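Local coordinates for protein cyanuric acid amidohydrolase (Azorhizobium caulinodans, PDB 4NQ3) that hydrolyses cyanuric acid, opening its s-triazine ring to carboxybiuret, which then loses carbon dioxide to give biuret in the breakdown of herbicides such as atrazine, at residues R52-L63 with V74-T82; I109-P118 with M130-A141. All coordinates share one frame; numbering follows the deposited sequence.

How the contacts relate
Contact 1 comes first along the chain and closes before contact 2 opens; they lie in what are probably the first and second of the three repeating units. Each pairs a helix with an edge strand of its own four-stranded mixed sheet, both sheets having strand order 1-4-2-3: strand 75-80 ends one, strand 106-113 begins the other. The centres of the contacts lie about 19 Å apart, yet the strands touch through C75, whose SG is 3.7 Å from A112 O and from R111 CB. The two units therefore adjoin directly. Contact 1 reaches the ligand in the threefold-symmetric active site, whereas contact 2 packs helix 125-141 on the sheet of its own unit.

Contact 1 of 2, residues R52-L63 with V74-T82; sequences RGFAVQSLQMLL and VCLVMSGGT. With BR8 (barbituric acid), chain C.
R52 and G80 come together around the barbituric acid. Two donors grip ligand O2: R52 NH1 at 2.9 Å, approaching from the edge of the guanidinium group, and G80 N at the same length. G80 O in turn accepts ligand N3, with an N-H...O angle of 163°, while S79 OG lies 2.9 Å from that same N3. The R52 chain runs straight as far as CD and then bends (chi3 -51°), which swings the guanidinium round to O2. R52 CD also lies against M78 O, 3.2 Å away, a carbonyl that accepts a bond from NZ of the active-site K156. Further out, E230 forms a salt bridge with R52 NE, C46 O takes a bond from NH1, and K40 NZ reaches both S79 OG and G80 O.

All this sits at one end of a beta-alpha-beta unit made of strand 34-41, helix 51-67 and strand 75-80, whose helix segment runs at 151° to the strand, nearly antiparallel. Behind the polar end, the selenomethionine M78 fills the interface. Its CG meets V56 CG2 at 3.6 Å; its chain bends at chi2, which puts SE 3.8 Å from A55 CB, and again at chi3, which carries CE to 3.7 Å from L59 CD1. L76 CD1 touches V56 CG1 and Q60 CG, 3.9 Å from each. Farthest from the ligand, L63 CD1 and V74 CG1 meet tip to tip at 4.1 Å.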
loop_
_atom_site.group_PDB
_atom_site.type_symbol
_atom_site.label_atom_id
_atom_site.label_comp_id
_atom_site.label_asym_id
_atom_site.label_seq_id
_atom_site.Cartn_x
_atom_site.Cartn_y
_atom_site.Cartn_z
ATOM N N ARG A 52 11.042 -4.143 -13.308
ATOM C CA ARG A 52 12.385 -4.700 -13.488
ATOM C C ARG A 52 12.453 -5.516 -14.774
ATOM O O ARG A 52 13.305 -5.279 -15.631
ATOM C CB ARG A 52 12.783 -5.587 -12.293
ATOM C CG ARG A 52 13.040 -4.828 -10.992
ATOM C CD ARG A 52 13.428 -5.732 -9.836
ATOM N NE ARG A 52 12.480 -6.819 -9.686
ATOM C CZ ARG A 52 11.823 -7.106 -8.574
ATOM N NH1 ARG A 52 12.017 -6.383 -7.480
ATOM N NH2 ARG A 52 10.982 -8.126 -8.553
ATOM N N GLY A 53 11.570 -6.507 -14.880
ATOM C CA GLY A 53 11.551 -7.387 -16.031
ATOM C C GLY A 53 11.226 -6.640 -17.305
ATOM O O GLY A 53 11.811 -6.915 -18.366
ATOM N N PHE A 54 10.333 -5.663 -17.186
ATOM C CA PHE A 54 9.965 -4.795 -18.299
ATOM C C PHE A 54 11.189 -4.029 -18.836
ATOM O O PHE A 54 11.414 -3.982 -20.044
ATOM C CB PHE A 54 8.860 -3.828 -17.843
ATOM C CG PHE A 54 8.143 -3.137 -18.957
ATOM C CD1 PHE A 54 8.307 -3.539 -20.273
ATOM C CD2 PHE A 54 7.283 -2.097 -18.695
ATOM C CE1 PHE A 54 7.629 -2.901 -21.309
ATOM C CE2 PHE A 54 6.607 -1.467 -19.732
ATOM C CZ PHE A 54 6.790 -1.866 -21.034
ATOM N N ALA A 55 11.990 -3.438 -17.947
ATOM C CA ALA A 55 13.210 -2.743 -18.374
ATOM C C ALA A 55 14.195 -3.728 -19.018
ATOM O O ALA A 55 14.866 -3.396 -19.996
ATOM C CB ALA A 55 13.868 -2.042 -17.211
ATOM N N VAL A 56 14.300 -4.931 -18.456
ATOM C CA VAL A 56 15.249 -5.914 -18.952
ATOM C C VAL A 56 14.896 -6.278 -20.377
ATOM O O VAL A 56 15.738 -6.212 -21.277
ATOM C CB VAL A 56 15.282 -7.176 -18.087
ATOM C CG1 VAL A 56 16.037 -8.249 -18.786
ATOM C CG2 VAL A 56 15.950 -6.873 -16.728
ATOM N N GLN A 57 13.630 -6.614 -20.589
ATOM C CA GLN A 57 13.154 -6.981 -21.915
ATOM C C GLN A 57 13.439 -5.874 -22.891
ATOM O O GLN A 57 13.902 -6.111 -23.993
ATOM C CB GLN A 57 11.660 -7.278 -21.880
ATOM C CG GLN A 57 11.147 -8.026 -23.072
ATOM C CD GLN A 57 9.688 -8.399 -22.923
ATOM O OE1 GLN A 57 8.803 -7.523 -22.804
ATOM N NE2 GLN A 57 9.417 -9.706 -22.958
ATOM N N SER A 58 13.176 -4.649 -22.470
ATOM C CA SER A 58 13.358 -3.508 -23.345
ATOM C C SER A 58 14.810 -3.314 -23.688
ATOM O O SER A 58 15.152 -3.014 -24.843
ATOM C CB SER A 58 12.803 -2.263 -22.693
ATOM O OG SER A 58 11.412 -2.440 -22.531
ATOM N N LEU A 59 15.660 -3.486 -22.680
ATOM C CA LEU A 59 17.084 -3.349 -22.878
ATOM C C LEU A 59 17.615 -4.483 -23.735
ATOM O O LEU A 59 18.425 -4.243 -24.630
ATOM C CB LEU A 59 17.789 -3.310 -21.537
ATOM C CG LEU A 59 17.755 -1.944 -20.864
ATOM C CD1 LEU A 59 18.316 -2.034 -19.431
ATOM C CD2 LEU A 59 18.498 -0.916 -21.711
ATOM N N GLN A 60 17.129 -5.704 -23.486
ATOM C CA GLN A 60 17.533 -6.875 -24.264
ATOM C C GLN A 60 17.206 -6.691 -25.759
ATOM O O GLN A 60 18.069 -6.941 -26.618
ATOM C CB GLN A 60 16.860 -8.128 -23.733
ATOM C CG GLN A 60 17.534 -8.805 -22.568
ATOM C CD GLN A 60 16.634 -9.898 -21.940
ATOM O OE1 GLN A 60 15.454 -10.034 -22.297
ATOM N NE2 GLN A 60 17.202 -10.697 -21.028
HETATM N N MSE A 61 15.981 -6.238 -26.059
HETATM C CA MSE A 61 15.576 -5.909 -27.425
HETATM C C MSE A 61 16.486 -4.907 -28.107
HETATM O O MSE A 61 16.933 -5.143 -29.227
HETATM C CB MSE A 61 14.163 -5.360 -27.463
HETATM C CG MSE A 61 13.096 -6.414 -27.337
HETATM SE SE MSE A 61 11.391 -5.522 -27.121
HETATM C CE MSE A 61 11.164 -5.090 -29.020
ATOM N N LEU A 62 16.763 -3.786 -27.456
ATOM C CA LEU A 62 17.670 -2.806 -28.044
ATOM C C LEU A 62 19.088 -3.384 -28.264
ATOM O O LEU A 62 19.688 -3.198 -29.330
ATOM C CB LEU A 62 17.742 -1.557 -27.169
ATOM C CG LEU A 62 18.569 -0.386 -27.674
ATOM C CD1 LEU A 62 18.137 0.798 -26.932
ATOM C CD2 LEU A 62 19.982 -0.635 -27.322
ATOM N N LEU A 63 19.618 -4.080 -27.261
ATOM C CA LEU A 63 20.976 -4.574 -27.350
ATOM C C LEU A 63 21.056 -5.714 -28.357
ATOM O O LEU A 63 22.079 -5.843 -29.048
ATOM C CB LEU A 63 21.496 -5.027 -25.983
ATOM C CG LEU A 63 21.685 -3.970 -24.870
ATOM C CD1 LEU A 63 22.062 -4.616 -23.535
ATOM C CD2 LEU A 63 22.679 -2.900 -25.237
ATOM N N VAL A 74 25.793 -9.172 -21.545
ATOM C CA VAL A 74 25.733 -7.927 -20.782
ATOM C C VAL A 74 25.001 -8.173 -19.473
ATOM O O VAL A 74 23.944 -8.804 -19.461
ATOM C CB VAL A 74 25.020 -6.792 -21.569
ATOM C CG1 VAL A 74 24.917 -5.520 -20.731
ATOM C CG2 VAL A 74 25.737 -6.528 -22.853
ATOM N N CYS A 75 25.564 -7.702 -18.368
ATOM C CA CYS A 75 24.899 -7.857 -17.084
ATOM C C CYS A 75 23.842 -6.805 -16.908
ATOM O O CYS A 75 24.142 -5.601 -16.947
ATOM C CB CYS A 75 25.896 -7.778 -15.942
ATOM S SG CYS A 75 26.831 -9.334 -15.779
ATOM N N LEU A 76 22.604 -7.257 -16.728
ATOM C CA LEU A 76 21.488 -6.351 -16.509
ATOM C C LEU A 76 21.022 -6.466 -15.052
ATOM O O LEU A 76 20.394 -7.453 -14.661
ATOM C CB LEU A 76 20.359 -6.661 -17.489
ATOM C CG LEU A 76 20.666 -6.435 -18.979
ATOM C CD1 LEU A 76 19.455 -6.712 -19.873
ATOM C CD2 LEU A 76 21.177 -5.008 -19.252
ATOM N N VAL A 77 21.376 -5.466 -14.251
ATOM C CA VAL A 77 20.914 -5.347 -12.872
ATOM C C VAL A 77 19.827 -4.282 -12.753
ATOM O O VAL A 77 20.125 -3.087 -12.712
ATOM C CB VAL A 77 22.059 -4.978 -11.891
ATOM C CG1 VAL A 77 21.551 -4.992 -10.481
ATOM C CG2 VAL A 77 23.248 -5.880 -12.070
HETATM N N MSE A 78 18.571 -4.696 -12.711
HETATM C CA MSE A 78 17.506 -3.721 -12.541
HETATM C C MSE A 78 17.010 -3.772 -11.116
HETATM O O MSE A 78 16.384 -4.743 -10.708
HETATM C CB MSE A 78 16.355 -3.973 -13.504
HETATM C CG MSE A 78 16.727 -3.844 -14.989
HETATM SE SE MSE A 78 17.226 -2.024 -15.498
HETATM C CE MSE A 78 19.121 -2.361 -15.852
ATOM N N SER A 79 17.315 -2.736 -10.347
ATOM C CA SER A 79 16.848 -2.649 -8.971
ATOM C C SER A 79 15.653 -1.740 -8.887
ATOM O O SER A 79 15.756 -0.559 -9.225
ATOM C CB SER A 79 17.935 -2.131 -8.048
ATOM O OG SER A 79 17.473 -2.175 -6.717
ATOM N N GLY A 80 14.513 -2.309 -8.489
ATOM C CA GLY A 80 13.264 -1.574 -8.388
ATOM C C GLY A 80 13.191 -0.774 -7.105
ATOM O O GLY A 80 14.021 -0.929 -6.199
ATOM N N GLY A 81 12.195 0.095 -7.024
ATOM C CA GLY A 81 11.966 0.864 -5.812
ATOM C C GLY A 81 12.610 2.238 -5.870
ATOM O O GLY A 81 13.801 2.374 -5.562
ATOM N N THR A 82 11.838 3.253 -6.269
ATOM C CA THR A 82 12.355 4.612 -6.308
ATOM C C THR A 82 11.453 5.515 -5.464
ATOM O O THR A 82 10.763 6.394 -5.981
ATOM C CB THR A 82 12.449 5.148 -7.752
ATOM O OG1 THR A 82 11.136 5.347 -8.285
ATOM C CG2 THR A 82 13.197 4.168 -8.649
HETATM N N1 BR8 C . 15.260 -5.737 -5.275
HETATM C C2 BR8 C . 14.869 -4.588 -5.871
HETATM O O2 BR8 C . 14.216 -4.667 -6.894
HETATM N N3 BR8 C . 15.192 -3.378 -5.326
HETATM C C4 BR8 C . 15.939 -3.274 -4.125
HETATM O O4 BR8 C . 16.204 -2.169 -3.662
HETATM C C5 BR8 C . 16.477 -4.495 -3.375
HETATM C C6 BR8 C . 16.018 -5.749 -4.107
HETATM O O8 BR8 C . 16.315 -6.833 -3.659
#

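Contact 2 of 2, residues I109-P118 with M130-A141; sequences IGRAHTPDLP and MVAQAVRRAMAA. With SO4 (sulfate ion), chain F; SO4 (sulfate ion), chain D.
A112 packs its methyl group between A134 and A138, joining edge strand 106-113 to helix 125-141. The two elements open a beta-alpha-beta crossover: the helix leads to strand 150-157, parallel to 106-113 but separated from it by strand 235-242. The segment axes approach to 5.9 Å at 144°, consistent with the glycine and alanines at the interface. A112 CB lies 3.7 Å from A138 CB, and G110, where a CB would run into A138 O, sets its CA 3.5 Å from that oxygen in a CA-H...O contact. A138 CA returns a similar contact to R111 O. I236 and V238 of strand 235-242 continue this packing against the helix alanines.

The other flank is polar and looser, with sulfates probably taken from the crystallisation liquor. R137 bends at chi3 (-89°), bringing NH1 to H113 O at 2.9 Å, slightly tilted from the carbonyl plane; the same NH1 also bonds a sulfate O1. R111, whose CB points away from the helix, has its CG between the backbone N and the carbonyl carbon (chi1 49°) and an extended chain beyond, which brings the edge of its guanidinium to a second sulfate: NE reaches O4 at 2.8 Å and NH2 bonds O3. A leucine in its place has no NE or NH2 to offer, and the sulfate would probably lose both hydrogen bonds and the positive charge facing it.

Past the strand end, the selenomethionine M130 reaches across to 114-118, its SE against T114 OG1 and P115 O and its CE 3.9 Å from L117 CD1. T114 places CG2 3.5 Å from A134 CB, while its OG1, which also bonds H234 ND1, donates to P115 O at 2.9 Å.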
loop_
_atom_site.group_PDB
_atom_site.type_symbol
_atom_site.label_atom_id
_atom_site.label_comp_id
_atom_site.label_asym_id
_atom_site.label_seq_id
_atom_site.Cartn_x
_atom_site.Cartn_y
_atom_site.Cartn_z
ATOM N N ILE A 109 36.310 -2.579 -14.275
ATOM C CA ILE A 109 35.009 -3.227 -14.304
ATOM C C ILE A 109 35.108 -4.669 -14.749
ATOM O O ILE A 109 35.746 -4.968 -15.754
ATOM C CB ILE A 109 34.075 -2.536 -15.273
ATOM C CG1 ILE A 109 33.994 -1.050 -14.969
ATOM C CG2 ILE A 109 32.694 -3.189 -15.249
ATOM C CD1 ILE A 109 33.534 -0.294 -16.156
ATOM N N GLY A 110 34.487 -5.575 -14.008
ATOM C CA GLY A 110 34.455 -6.969 -14.424
ATOM C C GLY A 110 33.055 -7.527 -14.282
ATOM O O GLY A 110 32.301 -7.112 -13.393
ATOM N N ARG A 111 32.675 -8.445 -15.159
ATOM C CA ARG A 111 31.338 -9.006 -15.055
ATOM C C ARG A 111 31.448 -10.509 -15.053
ATOM O O ARG A 111 32.472 -11.037 -15.466
ATOM C CB ARG A 111 30.449 -8.559 -16.218
ATOM C CG ARG A 111 31.130 -8.750 -17.494
ATOM C CD ARG A 111 30.217 -8.825 -18.658
ATOM N NE ARG A 111 31.044 -8.936 -19.856
ATOM C CZ ARG A 111 30.617 -8.696 -21.088
ATOM N NH1 ARG A 111 29.355 -8.316 -21.279
ATOM N NH2 ARG A 111 31.457 -8.809 -22.124
ATOM N N ALA A 112 30.372 -11.182 -14.649
ATOM C CA ALA A 112 30.279 -12.636 -14.678
ATOM C C ALA A 112 28.818 -13.029 -14.490
ATOM O O ALA A 112 28.038 -12.251 -13.939
ATOM C CB ALA A 112 31.148 -13.263 -13.606
ATOM N N HIS A 113 28.467 -14.238 -14.932
ATOM C CA HIS A 113 27.097 -14.770 -14.890
ATOM C C HIS A 113 27.139 -16.084 -14.150
ATOM O O HIS A 113 28.223 -16.597 -13.837
ATOM C CB HIS A 113 26.556 -14.987 -16.302
ATOM C CG HIS A 113 26.631 -13.757 -17.142
ATOM N ND1 HIS A 113 25.520 -13.017 -17.496
ATOM C CD2 HIS A 113 27.704 -13.099 -17.645
ATOM C CE1 HIS A 113 25.908 -11.967 -18.206
ATOM N NE2 HIS A 113 27.228 -11.993 -18.308
ATOM N N THR A 114 25.980 -16.654 -13.877
ATOM C CA THR A 114 25.976 -17.980 -13.295
ATOM C C THR A 114 24.868 -18.822 -13.904
ATOM O O THR A 114 23.948 -18.304 -14.553
ATOM C CB THR A 114 25.790 -17.962 -11.769
ATOM O OG1 THR A 114 24.400 -17.768 -11.458
ATOM C CG2 THR A 114 26.654 -16.910 -11.123
ATOM N N PRO A 115 24.977 -20.142 -13.739
ATOM C CA PRO A 115 23.878 -20.971 -14.210
ATOM C C PRO A 115 22.673 -20.704 -13.340
ATOM O O PRO A 115 22.805 -20.072 -12.276
ATOM C CB PRO A 115 24.386 -22.394 -13.999
ATOM C CG PRO A 115 25.855 -22.251 -13.785
ATOM C CD PRO A 115 26.035 -20.942 -13.111
ATOM N N ASP A 116 21.539 -21.260 -13.736
ATOM C CA ASP A 116 20.346 -21.152 -12.940
ATOM C C ASP A 116 20.619 -21.685 -11.537
ATOM O O ASP A 116 21.480 -22.549 -11.332
ATOM C CB ASP A 116 19.216 -21.899 -13.622
ATOM C CG ASP A 116 18.558 -21.070 -14.717
ATOM O OD1 ASP A 116 19.122 -19.990 -15.061
ATOM O OD2 ASP A 116 17.494 -21.509 -15.239
ATOM N N LEU A 117 19.920 -21.112 -10.567
ATOM C CA LEU A 117 20.052 -21.494 -9.167
ATOM C C LEU A 117 18.895 -22.379 -8.747
ATOM O O LEU A 117 17.748 -21.909 -8.732
ATOM C CB LEU A 117 20.077 -20.248 -8.282
ATOM C CG LEU A 117 20.042 -20.495 -6.778
ATOM C CD1 LEU A 117 21.355 -21.083 -6.309
ATOM C CD2 LEU A 117 19.686 -19.221 -6.020
ATOM N N PRO A 118 19.188 -23.644 -8.385
ATOM C CA PRO A 118 18.189 -24.587 -7.846
ATOM C C PRO A 118 17.425 -23.951 -6.692
ATOM O O PRO A 118 18.056 -23.350 -5.828
ATOM C CB PRO A 118 19.025 -25.762 -7.357
ATOM C CG PRO A 118 20.326 -25.651 -8.100
ATOM C CD PRO A 118 20.555 -24.188 -8.333
HETATM N N MSE A 130 28.016 -20.530 -5.250
HETATM C CA MSE A 130 27.797 -20.205 -6.657
HETATM C C MSE A 130 28.238 -18.770 -6.928
HETATM O O MSE A 130 28.979 -18.504 -7.869
HETATM C CB MSE A 130 26.324 -20.410 -7.045
HETATM C CG MSE A 130 26.077 -20.185 -8.507
HETATM SE SE MSE A 130 24.283 -20.626 -9.092
HETATM C CE MSE A 130 24.256 -22.484 -8.533
ATOM N N VAL A 131 27.803 -17.857 -6.071
ATOM C CA VAL A 131 28.111 -16.453 -6.234
ATOM C C VAL A 131 29.599 -16.215 -6.001
ATOM O O VAL A 131 30.250 -15.498 -6.773
ATOM C CB VAL A 131 27.261 -15.604 -5.263
ATOM C CG1 VAL A 131 27.746 -14.184 -5.209
ATOM C CG2 VAL A 131 25.787 -15.652 -5.674
ATOM N N ALA A 132 30.155 -16.877 -4.987
ATOM C CA ALA A 132 31.574 -16.739 -4.678
ATOM C C ALA A 132 32.438 -17.058 -5.886
ATOM O O ALA A 132 33.380 -16.322 -6.198
ATOM C CB ALA A 132 31.943 -17.629 -3.534
ATOM N N GLN A 133 32.113 -18.160 -6.562
ATOM C CA GLN A 133 32.836 -18.581 -7.755
ATOM C C GLN A 133 32.706 -17.511 -8.829
ATOM O O GLN A 133 33.699 -17.143 -9.460
ATOM C CB GLN A 133 32.336 -19.940 -8.259
ATOM C CG GLN A 133 33.100 -21.146 -7.662
ATOM C CD GLN A 133 32.292 -22.471 -7.662
ATOM O OE1 GLN A 133 31.192 -22.562 -8.231
ATOM N NE2 GLN A 133 32.833 -23.489 -6.981
ATOM N N ALA A 134 31.479 -17.044 -9.070
ATOM C CA ALA A 134 31.255 -15.992 -10.058
ATOM C C ALA A 134 32.025 -14.699 -9.749
ATOM O O ALA A 134 32.630 -14.086 -10.645
ATOM C CB ALA A 134 29.787 -15.693 -10.167
ATOM N N VAL A 135 32.031 -14.295 -8.479
ATOM C CA VAL A 135 32.738 -13.076 -8.102
ATOM C C VAL A 135 34.231 -13.206 -8.356
ATOM O O VAL A 135 34.882 -12.225 -8.732
ATOM C CB VAL A 135 32.531 -12.712 -6.644
ATOM C CG1 VAL A 135 33.348 -11.499 -6.310
ATOM C CG2 VAL A 135 31.076 -12.438 -6.395
ATOM N N ARG A 136 34.776 -14.410 -8.171
ATOM C CA ARG A 136 36.192 -14.616 -8.470
ATOM C C ARG A 136 36.421 -14.422 -9.981
ATOM O O ARG A 136 37.343 -13.697 -10.386
ATOM C CB ARG A 136 36.662 -15.988 -7.986
ATOM C CG ARG A 136 36.887 -16.066 -6.473
ATOM C CD ARG A 136 37.150 -17.512 -6.042
ATOM N NE ARG A 136 37.016 -17.746 -4.594
ATOM C CZ ARG A 136 36.207 -18.669 -4.056
ATOM N NH1 ARG A 136 35.455 -19.449 -4.835
ATOM N NH2 ARG A 136 36.147 -18.822 -2.735
ATOM N N ARG A 137 35.565 -15.026 -10.807
ATOM C CA ARG A 137 35.637 -14.857 -12.258
ATOM C C ARG A 137 35.558 -13.403 -12.676
ATOM O O ARG A 137 36.391 -12.942 -13.443
ATOM C CB ARG A 137 34.532 -15.648 -12.957
ATOM C CG ARG A 137 34.870 -17.115 -13.180
ATOM C CD ARG A 137 33.778 -17.834 -13.939
ATOM N NE ARG A 137 32.790 -18.366 -13.012
ATOM C CZ ARG A 137 31.484 -18.202 -13.144
ATOM N NH1 ARG A 137 31.006 -17.495 -14.163
ATOM N NH2 ARG A 137 30.661 -18.726 -12.250
ATOM N N ALA A 138 34.570 -12.672 -12.175
ATOM C CA ALA A 138 34.450 -11.271 -12.551
ATOM C C ALA A 138 35.681 -10.467 -12.122
ATOM O O ALA A 138 36.135 -9.587 -12.859
ATOM C CB ALA A 138 33.207 -10.669 -11.950
HETATM N N MSE A 139 36.215 -10.770 -10.939
HETATM C CA MSE A 139 37.446 -10.144 -10.462
HETATM C C MSE A 139 38.563 -10.289 -11.483
HETATM O O MSE A 139 39.214 -9.313 -11.864
HETATM C CB MSE A 139 37.890 -10.760 -9.136
HETATM C CG MSE A 139 37.289 -10.113 -7.909
HETATM SE SE MSE A 139 38.015 -10.937 -6.320
HETATM C CE MSE A 139 39.827 -10.254 -6.430
ATOM N N ALA A 140 38.788 -11.525 -11.905
ATOM C CA ALA A 140 39.768 -11.818 -12.927
ATOM C C ALA A 140 39.529 -11.021 -14.213
ATOM O O ALA A 140 40.456 -10.499 -14.812
ATOM C CB ALA A 140 39.757 -13.287 -13.222
ATOM N N ALA A 141 38.289 -10.986 -14.672
ATOM C CA ALA A 141 37.960 -10.282 -15.897
ATOM C C ALA A 141 38.242 -8.786 -15.790
ATOM O O ALA A 141 38.500 -8.123 -16.790
ATOM C CB ALA A 141 36.505 -10.519 -16.249
HETATM S S SO4 F . 31.095 -15.973 -16.881
HETATM O O1 SO4 F . 32.321 -16.449 -16.234
HETATM O O2 SO4 F . 30.634 -16.911 -17.904
HETATM O O3 SO4 F . 30.047 -15.865 -15.872
HETATM O O4 SO4 F . 31.363 -14.671 -17.501
HETATM S S SO4 D . 34.760 -9.932 -20.936
HETATM O O1 SO4 D . 34.854 -11.267 -21.535
HETATM O O2 SO4 D . 35.996 -9.554 -20.235
HETATM O O3 SO4 D . 34.471 -8.958 -21.998
HETATM O O4 SO4 D . 33.675 -9.970 -19.949
HETATM O O HOH W 1 36.539 -6.077 -18.249
#